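BexL (Amycolatopsis orientalis, PDB 4XRW) is a di-domain aromatase/cyclase that probably cyclises and aromatises a polyketide intermediate on the biosynthetic pathway to BE-7585A. Local coordinates at residues Glu100-Thr103 with Pro104-Glu108; Pro117-Ala120 with Ala121-Lys124; Gly140-Trp143 with Ile144-Val148; Glu212-Pro215 with Gly216-Val219. All blocks are in the same frame, centred on the assembly; numbering follows the deposited sequence.

Contact 1: residues Glu100-Thr103 with Pro104-Glu108; sequences EVST and PPVAE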
loop_
_atom_site.group_PDB
_atom_site.type_symbol
_atom_site.label_atom_id
_atom_site.label_comp_id
_atom_site.label_asym_id
_atom_site.label_seq_id
_atom_site.Cartn_x
_atom_site.Cartn_y
_atom_site.Cartn_z
ATOM N N GLU A 100 -13.958 -13.742 -4.454
ATOM C CA GLU A 100 -14.366 -15.067 -3.941
ATOM C C GLU A 100 -15.494 -15.069 -2.950
ATOM O O GLU A 100 -16.238 -16.054 -2.890
ATOM C CB GLU A 100 -13.188 -15.812 -3.303
ATOM C CG GLU A 100 -12.056 -16.136 -4.268
ATOM C CD GLU A 100 -11.084 -17.172 -3.740
ATOM O OE1 GLU A 100 -10.824 -17.199 -2.519
ATOM O OE2 GLU A 100 -10.577 -17.983 -4.568
ATOM N N VAL A 101 -15.631 -13.997 -2.181
ATOM C CA VAL A 101 -16.711 -13.859 -1.230
ATOM C C VAL A 101 -17.347 -12.516 -1.548
ATOM O O VAL A 101 -16.685 -11.485 -1.533
ATOM C CB VAL A 101 -16.230 -13.904 0.250
ATOM C CG1 VAL A 101 -17.410 -13.871 1.219
ATOM C CG2 VAL A 101 -15.419 -15.155 0.500
ATOM N N SER A 102 -18.611 -12.544 -1.897
ATOM C CA SER A 102 -19.324 -11.311 -2.158
ATOM C C SER A 102 -20.308 -11.016 -1.045
ATOM O O SER A 102 -20.713 -11.918 -0.317
ATOM C CB SER A 102 -20.005 -11.405 -3.505
ATOM O OG SER A 102 -19.041 -11.062 -4.500
ATOM N N THR A 103 -20.636 -9.736 -0.896
ATOM C CA THR A 103 -21.549 -9.268 0.140
ATOM C C THR A 103 -22.881 -8.949 -0.515
ATOM O O THR A 103 -22.885 -8.282 -1.544
ATOM C CB THR A 103 -21.023 -7.992 0.832
ATOM O OG1 THR A 103 -19.718 -8.226 1.363
ATOM C CG2 THR A 103 -21.957 -7.535 1.941
ATOM N N PRO A 104 -24.000 -9.393 0.083
ATOM C CA PRO A 104 -25.271 -9.032 -0.536
ATOM C C PRO A 104 -25.355 -7.510 -0.687
ATOM O O PRO A 104 -24.838 -6.779 0.166
ATOM C CB PRO A 104 -26.334 -9.565 0.440
ATOM C CG PRO A 104 -25.582 -9.935 1.695
ATOM C CD PRO A 104 -24.178 -10.219 1.289
ATOM N N PRO A 105 -26.002 -7.040 -1.761
ATOM C CA PRO A 105 -26.772 -7.817 -2.728
ATOM C C PRO A 105 -25.940 -8.390 -3.904
ATOM O O PRO A 105 -26.546 -8.883 -4.856
ATOM C CB PRO A 105 -27.780 -6.787 -3.239
ATOM C CG PRO A 105 -26.956 -5.547 -3.301
ATOM C CD PRO A 105 -26.055 -5.595 -2.075
ATOM N N VAL A 106 -24.604 -8.345 -3.843
ATOM C CA VAL A 106 -23.797 -8.903 -4.920
ATOM C C VAL A 106 -23.815 -10.429 -4.799
ATOM O O VAL A 106 -23.416 -10.970 -3.767
ATOM C CB VAL A 106 -22.340 -8.428 -4.894
ATOM C CG1 VAL A 106 -21.569 -9.000 -6.065
ATOM C CG2 VAL A 106 -22.269 -6.853 -4.911
ATOM N N ALA A 107 -24.250 -11.083 -5.852
ATOM C CA ALA A 107 -24.199 -12.546 -5.962
ATOM C C ALA A 107 -22.862 -12.993 -6.530
ATOM O O ALA A 107 -22.296 -14.000 -6.092
ATOM C CB ALA A 107 -25.310 -13.058 -6.830
ATOM N N GLU A 108 -22.382 -12.268 -7.537
ATOM C CA GLU A 108 -21.011 -12.445 -7.978
ATOM C C GLU A 108 -20.480 -11.216 -8.714
ATOM O O GLU A 108 -21.219 -10.409 -9.283
ATOM C CB GLU A 108 -20.864 -13.697 -8.841
ATOM C CG GLU A 108 -21.729 -13.750 -10.079
ATOM C CD GLU A 108 -21.287 -14.878 -11.021
ATOM O OE1 GLU A 108 -21.788 -16.020 -10.875
ATOM O OE2 GLU A 108 -20.419 -14.618 -11.895
#
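Val106 folds back against Ser102 and Thr103, and the tight part of the contact is the inside of this bend. Thr103 O takes the N-H of Val106 at 2.9 Å; the bond is bent to 143° at the hydrogen, with the donor tilted from the carbonyl plane. The isopropyl group of Val106 spreads over both neighbours. Its CG2 rests 3.7 Å from Thr103 O, while CG1, held anti to the backbone N (chi1 -178°), reaches Ser102 OG at 3.6 Å. Ser102 CB lies 3.4 Å from Val106 O. The hydroxyl of Ser102 is hydrogen-bonded to Gln99, and it meets the valine methyl only by van der Waals contact. With a cis peptide before Pro105 and the bond from Val106 to Thr103, residues Thr103 to Val106 form a type VIa beta turn, which leads from strand 94-99 into strand 106-117. The outer side is open to solvent: Thr103 and Pro104 are exposed, and the CB of Pro104 is directed away overall. Beyond the turn, Ala107 and Glu108 both face Arg132 in a classic beta bulge, their CB atoms directed away from the loop, and Glu108 leans on Met21.

Contact 2: residues Pro117-Ala120 with Ala121-Lys124; sequences PVSA and ATAK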
loop_
_atom_site.group_PDB
_atom_site.type_symbol
_atom_site.label_atom_id
_atom_site.label_comp_id
_atom_site.label_asym_id
_atom_site.label_seq_id
_atom_site.Cartn_x
_atom_site.Cartn_y
_atom_site.Cartn_z
ATOM N N PRO A 117 -1.623 -1.741 -26.612
ATOM C CA PRO A 117 -0.688 -0.681 -27.003
ATOM C C PRO A 117 -1.363 0.233 -28.026
ATOM O O PRO A 117 -2.000 -0.280 -28.951
ATOM C CB PRO A 117 0.486 -1.453 -27.601
ATOM C CG PRO A 117 -0.152 -2.682 -28.180
ATOM C CD PRO A 117 -1.361 -3.002 -27.330
ATOM N N VAL A 118 -1.292 1.547 -27.840
ATOM C CA VAL A 118 -1.802 2.439 -28.875
ATOM C C VAL A 118 -0.625 3.227 -29.464
ATOM O O VAL A 118 -0.697 3.701 -30.587
ATOM C CB VAL A 118 -2.931 3.380 -28.350
ATOM C CG1 VAL A 118 -3.983 2.579 -27.559
ATOM C CG2 VAL A 118 -2.378 4.517 -27.539
ATOM N N SER A 119 0.455 3.353 -28.701
ATOM C CA SER A 119 1.757 3.738 -29.256
ATOM C C SER A 119 2.848 3.060 -28.429
ATOM O O SER A 119 2.558 2.156 -27.646
ATOM C CB SER A 119 1.954 5.254 -29.266
ATOM O OG SER A 119 2.174 5.764 -27.965
ATOM N N ALA A 120 4.098 3.488 -28.592
ATOM C CA ALA A 120 5.209 2.796 -27.954
ATOM C C ALA A 120 5.372 3.176 -26.488
ATOM O O ALA A 120 5.965 2.425 -25.717
ATOM C CB ALA A 120 6.499 3.076 -28.703
ATOM N N ALA A 121 4.857 4.342 -26.116
ATOM C CA ALA A 121 5.030 4.881 -24.771
ATOM C C ALA A 121 3.685 5.118 -24.092
ATOM O O ALA A 121 3.615 5.695 -22.998
ATOM C CB ALA A 121 5.820 6.184 -24.836
ATOM N N THR A 122 2.621 4.676 -24.750
ATOM C CA THR A 122 1.280 5.029 -24.329
ATOM C C THR A 122 0.339 3.826 -24.553
ATOM O O THR A 122 0.484 3.074 -25.525
ATOM C CB THR A 122 0.829 6.311 -25.089
ATOM O OG1 THR A 122 0.387 7.316 -24.170
ATOM C CG2 THR A 122 -0.239 6.033 -26.053
ATOM N N ALA A 123 -0.601 3.628 -23.627
ATOM C CA ALA A 123 -1.455 2.443 -23.658
ATOM C C ALA A 123 -2.890 2.744 -23.259
ATOM O O ALA A 123 -3.157 3.654 -22.486
ATOM C CB ALA A 123 -0.889 1.366 -22.743
ATOM N N LYS A 124 -3.794 1.950 -23.807
ATOM C CA LYS A 124 -5.198 1.981 -23.446
ATOM C C LYS A 124 -5.481 0.851 -22.461
ATOM O O LYS A 124 -5.201 -0.312 -22.747
ATOM C CB LYS A 124 -6.082 1.824 -24.684
ATOM C CG LYS A 124 -7.563 1.983 -24.397
ATOM C CD LYS A 124 -8.391 1.652 -25.628
ATOM C CE LYS A 124 -9.877 1.743 -25.360
ATOM N NZ LYS A 124 -10.692 1.400 -26.564
#
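Val118 and Lys124 meet at about a right angle, with Val118 CG1 resting 3.6 Å from Lys124 CB. The valine torsion (chi1 -48°) sets CG1 beside its own backbone N, which turns it towards Lys124 of the returning strand. Lys124 offers only the root of its side chain here: the chain is extended throughout, and its amino end leads away from the turn, while the residue also packs on Asp27 and Leu29 of strand 22-30. Nearer the tip, Ser119 holds its hydroxyl between its backbone N and carbonyl carbon (chi1 73°), which lays OG 3.2 Å from Thr122 CB. The threonine methyl is less certain, since its approach to Val118 CG2 is too short to be trusted. Thr122 O accepts two N-H groups from the same face of its carbonyl plane, Val118 N at 3.3 Å and Ser119 N at 3.2 Å, the latter nearly straight at 170° and above that plane. Next to them, toward the body of the sheet, Pro117 and Ala123 form a non-hydrogen-bonded antiparallel pair, CA to CA 4.6 Å, their side chains on one face of the sheet. This is the end of a beta hairpin, joining strands 106-117 and 123-133.

Contact 3: residues Gly140-Trp143 with Ile144-Val148; sequences GLAW and IDRAV
Trp143 and Ile144 are brought together by their first torsions: the indole, with CG anti to the backbone N (chi1 -172°), swings beside its own carbonyl carbon, while Ile144 sets CG1 beside its backbone N (chi1 -62°). Trp143 CE3 thereby comes within 4.1 Å of Ile144 CG1. The same isoleucine branch also leans back along the helix, CG1 lying 3.2 Å from Gly140 O. One turn on from the indole, Ala147 CB makes a looser apolar touch, 4.5 Å from Trp143 CZ3.

Arg146 also doubles back. A bend at chi3 (-64°) folds its guanidinium over the preceding turn, with Ala142 O 3.8 Å above the centre of the group. NH2 reaches Trp143 CA at 3.9 Å. The flat group thus lies across a backbone carbonyl that also accepts the N-H of Arg146 at 3.1 Å from Arg146 N to Ala142 O.

That bond is one of four successive i to i+4 bonds of regular alpha-helix, in which the N-H groups of Ile144, Asp145, Arg146 and Ala147 return to the carbonyls of Gly140, Leu141, Ala142 and Trp143. Near the helix start, Asp137 OD2 accepts the N-H of Gly140.

In this helix-grip domain residues 140-148 lie in the first turns of the long helix 138-166, which lies against the antiparallel sheet. Asp145 OD1 is held by Tyr131 and in a salt bridge by Arg22. Buried Ile144 and Val148 press on Met109 of strand 106-117 and, respectively, on Ala133 and His129 of strand 123-133.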
loop_
_atom_site.group_PDB
_atom_site.type_symbol
_atom_site.label_atom_id
_atom_site.label_comp_id
_atom_site.label_asym_id
_atom_site.label_seq_id
_atom_site.Cartn_x
_atom_site.Cartn_y
_atom_site.Cartn_z
ATOM N N GLY A 140 -31.333 -3.878 -6.088
ATOM C CA GLY A 140 -29.969 -4.204 -5.698
ATOM C C GLY A 140 -29.029 -4.134 -6.882
ATOM O O GLY A 140 -27.860 -3.691 -6.782
ATOM N N LEU A 141 -29.526 -4.569 -8.033
ATOM C CA LEU A 141 -28.711 -4.605 -9.224
ATOM C C LEU A 141 -28.376 -3.177 -9.690
ATOM O O LEU A 141 -27.257 -2.906 -10.105
ATOM C CB LEU A 141 -29.412 -5.404 -10.325
ATOM C CG LEU A 141 -28.619 -5.679 -11.609
ATOM C CD1 LEU A 141 -27.306 -6.375 -11.337
ATOM C CD2 LEU A 141 -29.437 -6.514 -12.570
ATOM N N ALA A 142 -29.312 -2.255 -9.553
ATOM C CA ALA A 142 -29.048 -0.835 -9.861
ATOM C C ALA A 142 -28.008 -0.221 -8.936
ATOM O O ALA A 142 -27.165 0.592 -9.337
ATOM C CB ALA A 142 -30.347 -0.046 -9.750
ATOM N N TRP A 143 -28.131 -0.562 -7.668
ATOM C CA TRP A 143 -27.177 -0.148 -6.662
ATOM C C TRP A 143 -25.767 -0.640 -7.011
ATOM O O TRP A 143 -24.782 0.113 -6.929
ATOM C CB TRP A 143 -27.630 -0.692 -5.328
ATOM C CG TRP A 143 -26.886 -0.215 -4.210
ATOM C CD1 TRP A 143 -27.198 0.843 -3.427
ATOM C CD2 TRP A 143 -25.687 -0.776 -3.684
ATOM N NE1 TRP A 143 -26.275 0.966 -2.425
ATOM C CE2 TRP A 143 -25.332 -0.009 -2.566
ATOM C CE3 TRP A 143 -24.895 -1.871 -4.036
ATOM C CZ2 TRP A 143 -24.205 -0.283 -1.802
ATOM C CZ3 TRP A 143 -23.765 -2.138 -3.289
ATOM C CH2 TRP A 143 -23.432 -1.344 -2.181
ATOM N N ILE A 144 -25.658 -1.914 -7.382
ATOM C CA ILE A 144 -24.369 -2.448 -7.773
ATOM C C ILE A 144 -23.837 -1.706 -8.976
ATOM O O ILE A 144 -22.671 -1.390 -9.058
ATOM C CB ILE A 144 -24.436 -3.960 -8.129
ATOM C CG1 ILE A 144 -24.879 -4.740 -6.925
ATOM C CG2 ILE A 144 -23.087 -4.455 -8.616
ATOM C CD1 ILE A 144 -25.282 -6.158 -7.270
ATOM N N ASP A 145 -24.708 -1.461 -9.940
ATOM C CA ASP A 145 -24.306 -0.793 -11.168
ATOM C C ASP A 145 -23.658 0.559 -10.893
ATOM O O ASP A 145 -22.620 0.875 -11.456
ATOM C CB ASP A 145 -25.513 -0.620 -12.071
ATOM C CG ASP A 145 -25.129 -0.513 -13.483
ATOM O OD1 ASP A 145 -25.074 -1.576 -14.157
ATOM O OD2 ASP A 145 -24.832 0.628 -13.884
ATOM N N ARG A 146 -24.248 1.332 -9.994
ATOM C CA ARG A 146 -23.729 2.638 -9.669
ATOM C C ARG A 146 -22.419 2.531 -8.919
ATOM O O ARG A 146 -21.515 3.335 -9.112
ATOM C CB ARG A 146 -24.752 3.440 -8.849
ATOM C CG ARG A 146 -25.916 3.947 -9.711
ATOM C CD ARG A 146 -26.749 5.010 -9.010
ATOM N NE ARG A 146 -27.379 4.429 -7.841
ATOM C CZ ARG A 146 -28.579 3.869 -7.823
ATOM N NH1 ARG A 146 -29.353 3.846 -8.908
ATOM N NH2 ARG A 146 -29.014 3.341 -6.700
ATOM N N ALA A 147 -22.333 1.518 -8.067
ATOM C CA ALA A 147 -21.133 1.268 -7.287
ATOM C C ALA A 147 -19.963 0.936 -8.191
ATOM O O ALA A 147 -18.869 1.466 -8.004
ATOM C CB ALA A 147 -21.386 0.140 -6.296
ATOM N N VAL A 148 -20.181 0.017 -9.129
ATOM C CA VAL A 148 -19.152 -0.394 -10.067
ATOM C C VAL A 148 -18.711 0.797 -10.913
ATOM O O VAL A 148 -17.503 1.013 -11.133
ATOM C CB VAL A 148 -19.639 -1.557 -10.961
ATOM C CG1 VAL A 148 -18.662 -1.834 -12.120
ATOM C CG2 VAL A 148 -19.864 -2.793 -10.130
#

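Contact 4: residues Glu212-Pro215 with Gly216-Val219; sequences EPSP and GLQV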
loop_
_atom_site.group_PDB
_atom_site.type_symbol
_atom_site.label_atom_id
_atom_site.label_comp_id
_atom_site.label_asym_id
_atom_site.label_seq_id
_atom_site.Cartn_x
_atom_site.Cartn_y
_atom_site.Cartn_z
ATOM N N GLU A 212 -7.306 -1.988 16.502
ATOM C CA GLU A 212 -7.043 -3.275 15.906
ATOM C C GLU A 212 -8.361 -4.053 15.748
ATOM O O GLU A 212 -8.616 -4.982 16.489
ATOM C CB GLU A 212 -6.012 -4.053 16.726
ATOM C CG GLU A 212 -5.427 -5.238 15.941
ATOM C CD GLU A 212 -3.995 -5.681 16.391
ATOM O OE1 GLU A 212 -3.320 -4.993 17.207
ATOM O OE2 GLU A 212 -3.542 -6.735 15.890
ATOM N N PRO A 213 -9.167 -3.685 14.731
ATOM C CA PRO A 213 -10.517 -4.229 14.548
ATOM C C PRO A 213 -10.526 -5.754 14.398
ATOM O O PRO A 213 -11.385 -6.424 14.959
ATOM C CB PRO A 213 -10.995 -3.540 13.264
ATOM C CG PRO A 213 -9.751 -3.269 12.495
ATOM C CD PRO A 213 -8.759 -2.876 13.561
ATOM N N SER A 214 -9.551 -6.286 13.680
ATOM C CA SER A 214 -9.389 -7.727 13.528
ATOM C C SER A 214 -7.907 -8.059 13.637
ATOM O O SER A 214 -7.076 -7.207 13.345
ATOM C CB SER A 214 -9.959 -8.191 12.198
ATOM O OG SER A 214 -9.505 -7.388 11.124
ATOM N N PRO A 215 -7.570 -9.299 14.027
ATOM C CA PRO A 215 -6.188 -9.651 14.401
ATOM C C PRO A 215 -5.204 -9.388 13.283
ATOM O O PRO A 215 -5.412 -9.874 12.183
ATOM C CB PRO A 215 -6.262 -11.163 14.699
ATOM C CG PRO A 215 -7.714 -11.477 14.824
ATOM C CD PRO A 215 -8.430 -10.493 13.948
ATOM N N GLY A 216 -4.162 -8.602 13.536
ATOM C CA GLY A 216 -3.158 -8.391 12.498
ATOM C C GLY A 216 -3.486 -7.314 11.460
ATOM O O GLY A 216 -2.766 -7.141 10.482
ATOM N N LEU A 217 -4.582 -6.603 11.661
ATOM C CA LEU A 217 -4.911 -5.458 10.831
ATOM C C LEU A 217 -5.056 -4.271 11.762
ATOM O O LEU A 217 -5.939 -4.259 12.610
ATOM C CB LEU A 217 -6.191 -5.720 10.037
ATOM C CG LEU A 217 -6.582 -4.693 8.983
ATOM C CD1 LEU A 217 -5.474 -4.343 8.049
ATOM C CD2 LEU A 217 -7.777 -5.263 8.165
ATOM N N GLN A 218 -4.187 -3.276 11.615
ATOM C CA GLN A 218 -4.116 -2.163 12.558
ATOM C C GLN A 218 -4.339 -0.815 11.856
ATOM O O GLN A 218 -3.852 -0.636 10.713
ATOM C CB GLN A 218 -2.753 -2.142 13.228
ATOM C CG GLN A 218 -2.394 -3.341 14.053
ATOM C CD GLN A 218 -1.000 -3.244 14.624
ATOM O OE1 GLN A 218 -0.120 -2.629 14.036
ATOM N NE2 GLN A 218 -0.802 -3.828 15.793
ATOM N N VAL A 219 -5.040 0.110 12.535
ATOM C CA VAL A 219 -5.089 1.492 12.140
ATOM C C VAL A 219 -4.309 2.227 13.222
ATOM O O VAL A 219 -4.715 2.277 14.376
ATOM C CB VAL A 219 -6.522 2.020 11.994
ATOM C CG1 VAL A 219 -6.488 3.481 11.605
ATOM C CG2 VAL A 219 -7.259 1.190 10.956
#
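Glu212 reaches over the turn to both Gly216 and Gln218, its chain extended beyond CG. OE2 uses its anti lone pair for the N-H of Gly216, with 3.1 Å between OE2 and Gly216 N. OE1 receives Gln218 NE2, also at 3.1 Å, along a nearly straight N-H (169°) that descends from above the carboxylate plane. The amide stands almost upright against the carboxylate, their planes 89° apart, and OE1 lies close to the amide plane. Pro213 follows, its CD 3.3 Å from Leu217 O. Ser214 then accepts the N-H of Leu217 on its carbonyl oxygen, and its OG lies against Leu217 CB at 3.9 Å. Pro215 and Gly216 take the two corners of this type II beta turn; at the backbone angles of Gly216 a CB would clash with Pro215 O. The buried amide of Gln218 has further partners, OE1 with Arg238 and NE2 with Asp193 O. A leucine in its place would probably leave Glu212 OE1 without this donor and Arg238 NH2 without this acceptor. A carboxylate that grips one backbone and one side-chain N-H thus ties Glu212 to Gly216 within the turn and to Gln218 just after it, and the amide is likely to be polarised between Glu212 and cationic Arg238.

How the contacts relate
Contacts 1, 2 and 3 follow one another in the first helix-grip domain, and contact 4 lies in the second. Contacts 1 and 2 mark the two ends of strand 106-117, their centres about 35 Å apart, and contact 2 turns the chain into its neighbour, strand 123-133. After that strand comes helix 138-166, which brings contact 3 back to about 12 Å, centre to centre, from contact 1; Pro105 and Val106 pack there on Ile144, so the loop and the start of the helix pack together at one end of the domain. Contact 4, about 41 Å from contact 2 between centres, links strands 205-212 and 217-225 of a second seven-stranded sheet with the same strand order, consistent with a duplicated fold.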